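Local coordinates for thioesterase superfamily protein (Sulfolobus solfataricus, PDB 2GF6), which binds coenzyme A and probably hydrolyses the thioester bond of fatty acyl-CoA substrates, at residues Y7-V13 with G74-L80. Residues are numbered along the deposited sequence; the frame is centred on the assembly and turned at random.
Sequences YVFEDVV and GDKLTVL
An antiparallel edge pairing joins the N-terminal strand 8-12 to the start of strand 76-85, at the border of the sheet that wraps helix 26-45. The strand axes of the two segments approach to 4.5 Å, their N-to-C directions 155° apart. F9-V79 and D11-L77 are the hydrogen-bonded pairs; V8-L80, E10-T78 and V12-K76 are non-hydrogen-bonded. F9 N to V79 O is 3.0 Å and V79 N to F9 O 2.7 Å, D11 N to L77 O 3.0 Å and L77 N to D11 O 2.7 Å. Past V12-K76 the regular pairing ends, and V13 bonds two successive residues, V13 N to D75 O at 2.8 Å and G74 N to V13 O at 2.7 Å. At G74 (phi 99°, psi -22°) a CB would jam against the preceding carbonyl O. This is the hotdog fold of the 4-hydroxybenzoyl-CoA thioesterase family, in which an antiparallel sheet curls round a long central helix. Both strands are extended (phi -88 to -147°, psi 123 to 173°), so side chains alternate. F9, D11, L77 and V79 share the helix-side face: chi1 t carries the F9 ring away from strand 76-80 to N35 and T36, V79 CG2 lying at its edge, 4.4 Å from F9 CD2. D11 OD1 accepts V12 N at 2.9 Å; OD2 reaches R31 (salt bridge) and N35. L77 (chi1 m, chi2 t) brings CD1 within 3.7 Å of V13 CG2. On the other face V8 CG1 meets T78 CG2 at 3.8 Å and T78 OG1 gives E10 OE2 a weak hydrogen bond of 3.1 Å. Strand 90-99 flanks strand 76-85 on its other edge, and K99 holds the D75 carboxylate in a salt bridge.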
# COMPACT_ATOMS: atom_id res chain seq x y z
N TYR A 7 22.63 2.93 13.01
CA TYR A 7 22.22 1.58 12.75
C TYR A 7 20.94 1.25 13.47
O TYR A 7 20.41 0.18 13.24
CB TYR A 7 23.33 0.60 13.18
CG TYR A 7 24.64 0.82 12.44
CD1 TYR A 7 24.73 0.56 11.07
CD2 TYR A 7 25.75 1.28 13.08
CE1 TYR A 7 25.91 0.78 10.38
CE2 TYR A 7 26.93 1.50 12.40
CZ TYR A 7 27.01 1.24 11.05
OH TYR A 7 28.20 1.44 10.37
N VAL A 8 20.47 2.16 14.34
CA VAL A 8 19.27 1.96 15.16
C VAL A 8 18.15 2.89 14.69
O VAL A 8 18.34 4.11 14.61
CB VAL A 8 19.54 2.23 16.67
CG1 VAL A 8 18.38 1.71 17.54
CG2 VAL A 8 20.85 1.60 17.13
N PHE A 9 16.98 2.33 14.41
CA PHE A 9 15.79 3.09 14.05
C PHE A 9 14.59 2.62 14.84
O PHE A 9 14.37 1.42 14.96
CB PHE A 9 15.49 2.91 12.55
CG PHE A 9 14.29 3.69 12.07
CD1 PHE A 9 14.38 5.05 11.86
CD2 PHE A 9 13.09 3.06 11.83
CE1 PHE A 9 13.29 5.78 11.42
CE2 PHE A 9 11.98 3.77 11.41
CZ PHE A 9 12.09 5.15 11.21
N GLU A 10 13.77 3.55 15.34
CA GLU A 10 12.55 3.17 16.04
C GLU A 10 11.29 3.62 15.32
O GLU A 10 11.26 4.72 14.75
CB GLU A 10 12.54 3.73 17.46
CG GLU A 10 13.83 3.55 18.18
CD GLU A 10 13.65 3.70 19.66
OE1 GLU A 10 13.35 4.82 20.12
OE2 GLU A 10 13.79 2.67 20.34
N ASP A 11 10.27 2.76 15.35
CA ASP A 11 9.01 3.02 14.67
C ASP A 11 7.86 2.39 15.47
O ASP A 11 8.08 1.70 16.45
CB ASP A 11 9.05 2.48 13.24
CG ASP A 11 8.39 3.43 12.23
OD1 ASP A 11 7.38 4.08 12.60
OD2 ASP A 11 8.89 3.55 11.08
N VAL A 12 6.64 2.67 15.05
CA VAL A 12 5.43 2.22 15.75
C VAL A 12 4.47 1.65 14.70
O VAL A 12 4.37 2.19 13.58
CB VAL A 12 4.79 3.38 16.58
CG1 VAL A 12 4.32 4.52 15.67
CG2 VAL A 12 3.66 2.90 17.46
N VAL A 13 3.82 0.54 15.04
CA VAL A 13 2.90 -0.11 14.11
C VAL A 13 1.59 0.66 14.04
O VAL A 13 0.96 0.94 15.06
CB VAL A 13 2.63 -1.61 14.48
CG1 VAL A 13 1.71 -2.29 13.45
CG2 VAL A 13 3.95 -2.40 14.53
N GLY A 74 0.05 -0.47 17.22
CA GLY A 74 0.47 0.23 18.44
C GLY A 74 1.83 -0.19 18.98
O GLY A 74 2.46 0.57 19.71
N ASP A 75 2.29 -1.39 18.63
CA ASP A 75 3.58 -1.86 19.16
C ASP A 75 4.66 -0.89 18.72
O ASP A 75 4.63 -0.41 17.60
CB ASP A 75 3.89 -3.27 18.66
CG ASP A 75 3.07 -4.34 19.36
OD1 ASP A 75 2.34 -4.01 20.36
OD2 ASP A 75 3.15 -5.51 18.93
N LYS A 76 5.59 -0.57 19.63
CA LYS A 76 6.81 0.14 19.25
C LYS A 76 7.86 -0.88 18.85
O LYS A 76 8.00 -1.91 19.50
CB LYS A 76 7.37 0.96 20.40
CG LYS A 76 6.53 2.16 20.79
CD LYS A 76 7.21 3.01 21.90
CE LYS A 76 7.64 2.22 23.17
NZ LYS A 76 6.51 1.80 24.05
N LEU A 77 8.65 -0.53 17.84
CA LEU A 77 9.66 -1.42 17.29
C LEU A 77 11.01 -0.73 17.17
O LEU A 77 11.09 0.48 17.04
CB LEU A 77 9.25 -1.90 15.90
CG LEU A 77 7.83 -2.45 15.77
CD1 LEU A 77 7.58 -2.80 14.36
CD2 LEU A 77 7.59 -3.66 16.66
N THR A 78 12.07 -1.52 17.25
CA THR A 78 13.41 -1.04 17.07
C THR A 78 13.97 -1.90 15.95
O THR A 78 13.91 -3.12 16.02
CB THR A 78 14.23 -1.22 18.38
OG1 THR A 78 13.74 -0.32 19.38
CG2 THR A 78 15.72 -0.94 18.16
N VAL A 79 14.42 -1.27 14.88
CA VAL A 79 15.12 -1.97 13.82
C VAL A 79 16.63 -1.75 14.02
O VAL A 79 17.08 -0.63 14.25
CB VAL A 79 14.65 -1.51 12.41
CG1 VAL A 79 15.12 -2.46 11.33
CG2 VAL A 79 13.12 -1.34 12.37
N LEU A 80 17.38 -2.85 13.97
CA LEU A 80 18.84 -2.87 14.00
C LEU A 80 19.37 -3.19 12.60
O LEU A 80 18.98 -4.18 12.00
CB LEU A 80 19.34 -3.92 15.00
CG LEU A 80 18.73 -3.87 16.41
CD1 LEU A 80 19.34 -4.87 17.33
CD2 LEU A 80 18.89 -2.49 17.02